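Local coordinates for lipoprotein (Burkholderia cenocepacia, PDB 4QHQ) that binds methionine as an NlpA-family nutrient-binding lipoprotein, probably delivering it to an ABC transporter for import, at the methionine site. Coordinates in Å, arbitrary orientation; residue numbers count along the deposited sequence, not the author numbering.

The methionine site. Residues 38, 55-57, 60, 79, 81, 110, 113, 172, 174, 199. With MET (methionine), chain B.
Tyr38 lays one face of its ring over the end of the ligand thioether: methyl CE of the bound methionine stands 3.4 Å from the ring centroid, above its centre, a CH-pi contact. Tyr60, with CG anti to the backbone N (chi1 -172°), offers a second ring face to the same methyl, offset toward the rim, so CE sits in the corner of two aromatic faces. Sulphur SD meets the face of the His57 imidazole, 3.4 Å from NE2, rather than its N-H. That ring is fixed at both nitrogens: Tyr60 N donates to ND1, and NE2 donates to Asn110 OD1 at 2.9 Å, nearly straight (166° at H) although from above the amide plane.

The amino-acid head is read by polar groups. Asn199 uses both ends of its amide: OD1 receives the ligand amino N at 2.8 Å, in the carbonyl plane on a lone pair, while ND2 donates to carboxylate O. Arg113, extended from CG to NE, forms a salt bridge from NH1 to carboxylate OXT at 2.8 Å, tilted 23° out of the guanidinium plane. Asn172 OD1 lies 2.9 Å from the same OXT; as modelled, two acceptors face each other, so the amide may be turned over, though the structure alone does not show this. Waters extend the grip: water 3 links the amino N to Ser81 OG, water 1 links carboxylate O to Ser81 N and Arg113 NH2, and water 2 links OXT to Ser81 O. Asn174, itself against the ligand, receives Tyr38 OH on an in-plane lone pair of OD1 at 2.6 Å, which would help to fix the ring over the methyl.

The protein hides all 309 Å² of the ligand, as expected of a closed periplasmic-binding-protein cleft: the Tyr38 loop, strand 52-57 and helix 58-68 line the thioether side; helix 108-120 reaches sulphur through Asn110 and carboxylate through Arg113; the Asn172 loop, the start of helix 173-178 and strand 199-204 converge on the head.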
ATOM      1  N   TYR A  38       2.702  -3.927  -7.820  1.00 12.14           N
ATOM      2  CA  TYR A  38       1.276  -4.039  -7.520  1.00 12.92           C
ATOM      3  C   TYR A  38       0.467  -4.540  -8.698  1.00 13.24           C
ATOM      4  O   TYR A  38      -0.707  -4.846  -8.542  1.00 14.42           O
ATOM      5  CB  TYR A  38       0.689  -2.670  -7.158  1.00 10.44           C
ATOM      6  CG  TYR A  38       1.220  -1.993  -5.912  1.00  9.49           C
ATOM      7  CD1 TYR A  38       1.771  -2.723  -4.864  1.00 11.15           C
ATOM      8  CD2 TYR A  38       1.157  -0.609  -5.790  1.00 12.00           C
ATOM      9  CE1 TYR A  38       2.238  -2.088  -3.714  1.00 10.26           C
ATOM     10  CE2 TYR A  38       1.617   0.028  -4.662  1.00 12.78           C
ATOM     11  CZ  TYR A  38       2.149  -0.715  -3.630  1.00 11.48           C
ATOM     12  OH  TYR A  38       2.598  -0.044  -2.521  1.00 10.55           O
ATOM     13  N   PHE A  55      -1.736  -7.821  -0.590  1.00  7.90           N
ATOM     14  CA  PHE A  55      -0.824  -6.755  -0.986  1.00  8.17           C
ATOM     15  C   PHE A  55      -1.480  -5.382  -1.090  1.00  8.88           C
ATOM     16  O   PHE A  55      -0.776  -4.415  -1.307  1.00 10.79           O
ATOM     17  CB  PHE A  55      -0.176  -7.072  -2.327  1.00 11.07           C
ATOM     18  CG  PHE A  55      -1.074  -6.803  -3.496  1.00 10.88           C
ATOM     19  CD1 PHE A  55      -2.137  -7.656  -3.780  1.00  9.79           C
ATOM     20  CD2 PHE A  55      -0.870  -5.700  -4.305  1.00 10.26           C
ATOM     21  CE1 PHE A  55      -2.978  -7.406  -4.849  1.00 11.45           C
ATOM     22  CE2 PHE A  55      -1.709  -5.431  -5.370  1.00  8.72           C
ATOM     23  CZ  PHE A  55      -2.757  -6.292  -5.652  1.00 11.03           C
ATOM     24  N   GLN A  56      -2.803  -5.293  -0.990  1.00  8.45           N
ATOM     25  CA  GLN A  56      -3.489  -4.055  -1.358  1.00  9.01           C
ATOM     26  C   GLN A  56      -4.463  -3.563  -0.312  1.00  8.96           C
ATOM     27  O   GLN A  56      -4.852  -4.293   0.592  1.00  8.81           O
ATOM     28  CB  GLN A  56      -4.258  -4.276  -2.664  1.00  8.26           C
ATOM     29  CG  GLN A  56      -5.558  -5.056  -2.487  1.00  9.43           C
ATOM     30  CD  GLN A  56      -6.036  -5.677  -3.780  1.00  9.80           C
ATOM     31  OE1 GLN A  56      -6.248  -4.986  -4.777  1.00 10.86           O
ATOM     32  NE2 GLN A  56      -6.209  -7.004  -3.768  1.00 10.25           N
ATOM     33  N   HIS A  57      -4.859  -2.298  -0.442  1.00  8.67           N
ATOM     34  CA  HIS A  57      -5.961  -1.754   0.351  1.00  8.42           C
ATOM     35  C   HIS A  57      -7.260  -1.735  -0.472  1.00  9.55           C
ATOM     36  O   HIS A  57      -7.247  -2.019  -1.671  1.00 10.11           O
ATOM     37  CB  HIS A  57      -5.595  -0.376   0.932  1.00  8.90           C
ATOM     38  CG  HIS A  57      -4.999   0.578  -0.059  1.00  9.28           C
ATOM     39  ND1 HIS A  57      -5.681   1.009  -1.176  1.00  9.88           N
ATOM     40  CD2 HIS A  57      -3.803   1.208  -0.072  1.00 11.35           C
ATOM     41  CE1 HIS A  57      -4.919   1.863  -1.845  1.00  9.19           C
ATOM     42  NE2 HIS A  57      -3.778   2.015  -1.185  1.00 10.10           N
ATOM     43  N   TYR A  60      -7.477   0.528  -3.615  1.00  9.20           N
ATOM     44  CA  TYR A  60      -6.772  -0.065  -4.749  1.00  9.12           C
ATOM     45  C   TYR A  60      -7.609  -1.175  -5.417  1.00  9.55           C
ATOM     46  O   TYR A  60      -7.732  -1.210  -6.644  1.00 12.36           O
ATOM     47  CB  TYR A  60      -5.404  -0.611  -4.324  1.00  8.84           C
ATOM     48  CG  TYR A  60      -4.553  -1.049  -5.487  1.00  8.03           C
ATOM     49  CD1 TYR A  60      -4.597  -2.357  -5.968  1.00  9.56           C
ATOM     50  CD2 TYR A  60      -3.687  -0.164  -6.092  1.00  8.52           C
ATOM     51  CE1 TYR A  60      -3.802  -2.747  -7.038  1.00 10.39           C
ATOM     52  CE2 TYR A  60      -2.893  -0.541  -7.170  1.00  8.88           C
ATOM     53  CZ  TYR A  60      -2.958  -1.844  -7.638  1.00  9.55           C
ATOM     54  OH  TYR A  60      -2.172  -2.206  -8.701  1.00 14.71           O
ATOM     55  N   TYR A  79      -2.938  -5.290   7.810  1.00 10.12           N
ATOM     56  CA  TYR A  79      -2.307  -4.199   8.545  1.00 12.05           C
ATOM     57  C   TYR A  79      -2.563  -2.912   7.791  1.00  8.68           C
ATOM     58  O   TYR A  79      -2.906  -2.935   6.612  1.00  9.32           O
ATOM     59  CB  TYR A  79      -0.794  -4.411   8.669  1.00 10.91           C
ATOM     60  CG  TYR A  79      -0.094  -4.400   7.347  1.00  9.27           C
ATOM     61  CD1 TYR A  79       0.343  -3.211   6.769  1.00 10.49           C
ATOM     62  CD2 TYR A  79       0.130  -5.581   6.652  1.00 10.53           C
ATOM     63  CE1 TYR A  79       0.971  -3.203   5.542  1.00 12.35           C
ATOM     64  CE2 TYR A  79       0.764  -5.584   5.428  1.00 10.43           C
ATOM     65  CZ  TYR A  79       1.187  -4.385   4.877  1.00 10.19           C
ATOM     66  OH  TYR A  79       1.829  -4.380   3.658  1.00 11.08           O
ATOM     67  N   SER A  81      -0.563   0.910   7.010  1.00  8.25           N
ATOM     68  CA  SER A  81       0.783   1.454   7.000  1.00 10.21           C
ATOM     69  C   SER A  81       0.754   2.863   6.435  1.00 10.02           C
ATOM     70  O   SER A  81       0.855   3.042   5.218  1.00 11.48           O
ATOM     71  CB  SER A  81       1.719   0.565   6.182  1.00 10.61           C
ATOM     72  OG  SER A  81       1.255   0.428   4.855  1.00 10.76           O
ATOM     73  N   ASN A 110      -3.464   5.219  -5.163  1.00 10.54           N
ATOM     74  CA  ASN A 110      -2.324   5.727  -4.405  1.00  9.45           C
ATOM     75  C   ASN A 110      -1.868   7.120  -4.832  1.00 10.19           C
ATOM     76  O   ASN A 110      -1.333   7.866  -4.007  1.00 10.94           O
ATOM     77  CB  ASN A 110      -1.180   4.722  -4.413  1.00 12.29           C
ATOM     78  CG  ASN A 110      -1.504   3.495  -3.602  1.00  9.26           C
ATOM     79  OD1 ASN A 110      -1.611   3.560  -2.365  1.00 10.04           O
ATOM     80  ND2 ASN A 110      -1.694   2.378  -4.287  1.00 10.27           N
ATOM     81  N   ARG A 113      -4.243   9.194  -2.928  1.00 11.00           N
ATOM     82  CA  ARG A 113      -3.802   9.148  -1.550  1.00 11.74           C
ATOM     83  C   ARG A 113      -2.636  10.103  -1.289  1.00 10.98           C
ATOM     84  O   ARG A 113      -2.625  10.851  -0.298  1.00 11.85           O
ATOM     85  CB  ARG A 113      -3.370   7.725  -1.238  1.00 12.47           C
ATOM     86  CG  ARG A 113      -2.840   7.508   0.164  1.00 11.21           C
ATOM     87  CD  ARG A 113      -2.398   6.071   0.280  1.00  9.51           C
ATOM     88  NE  ARG A 113      -2.102   5.696   1.653  1.00 10.74           N
ATOM     89  CZ  ARG A 113      -1.653   4.502   2.009  1.00  9.63           C
ATOM     90  NH1 ARG A 113      -1.422   3.583   1.072  1.00  8.87           N
ATOM     91  NH2 ARG A 113      -1.432   4.227   3.287  1.00  9.88           N
ATOM     92  N   ASN A 172       4.878   4.537  -0.866  1.00  9.50           N
ATOM     93  CA  ASN A 172       4.213   3.453  -0.134  1.00  6.58           C
ATOM     94  C   ASN A 172       5.163   2.743   0.812  1.00  7.23           C
ATOM     95  O   ASN A 172       6.308   2.463   0.482  1.00  8.88           O
ATOM     96  CB  ASN A 172       3.590   2.436  -1.091  1.00  9.08           C
ATOM     97  CG  ASN A 172       2.431   3.002  -1.878  1.00 10.41           C
ATOM     98  OD1 ASN A 172       1.260   2.922  -1.455  1.00 12.72           O
ATOM     99  ND2 ASN A 172       2.737   3.563  -3.029  1.00  8.20           N
ATOM    100  N   ASN A 174       5.544  -0.309   1.931  1.00  9.45           N
ATOM    101  CA  ASN A 174       6.204  -1.570   1.553  1.00  8.73           C
ATOM    102  C   ASN A 174       7.477  -1.311   0.743  1.00  9.40           C
ATOM    103  O   ASN A 174       8.504  -1.941   0.970  1.00 11.14           O
ATOM    104  CB  ASN A 174       5.249  -2.523   0.823  1.00  9.95           C
ATOM    105  CG  ASN A 174       4.768  -1.979  -0.494  1.00  8.61           C
ATOM    106  OD1 ASN A 174       3.925  -1.080  -0.539  1.00 11.29           O
ATOM    107  ND2 ASN A 174       5.317  -2.501  -1.582  1.00  9.69           N
ATOM    108  N   ASN A 199      -4.770  -2.682   4.649  1.00  9.71           N
ATOM    109  CA  ASN A 199      -4.535  -3.696   3.641  1.00  8.58           C
ATOM    110  C   ASN A 199      -5.405  -4.926   3.930  1.00  8.47           C
ATOM    111  O   ASN A 199      -5.982  -5.045   5.015  1.00 10.42           O
ATOM    112  CB  ASN A 199      -3.049  -4.071   3.595  1.00  9.77           C
ATOM    113  CG  ASN A 199      -2.196  -3.039   2.888  1.00  8.78           C
ATOM    114  OD1 ASN A 199      -1.203  -3.395   2.272  1.00 12.07           O
ATOM    115  ND2 ASN A 199      -2.557  -1.754   2.988  1.00 12.49           N
TER
HETATM  116  N   MET B 301       0.972  -1.971   1.210  1.00  8.79           N
HETATM  117  CA  MET B 301       0.593  -0.824   0.383  1.00 10.21           C
HETATM  118  C   MET B 301       0.143   0.336   1.243  1.00  9.31           C
HETATM  119  O   MET B 301      -0.558   0.113   2.224  1.00 11.74           O
HETATM  120  CB  MET B 301      -0.520  -1.240  -0.585  1.00  8.69           C
HETATM  121  CG  MET B 301      -0.970  -0.121  -1.543  1.00 10.33           C
HETATM  122  SD  MET B 301      -2.323  -0.644  -2.618  1.00  8.99           S
HETATM  123  CE  MET B 301      -1.510  -1.867  -3.651  1.00  9.85           C
HETATM  124  OXT MET B 301       0.494   1.501   0.987  1.00  9.38           O
HETATM  125  O   HOH W   1      -1.793   1.392   4.364  1.00  9.47           O
HETATM  126  O   HOH W   2       2.010   3.289   2.644  1.00 10.41           O
HETATM  127  O   HOH W   3       2.821  -0.820   2.950  1.00 10.57           O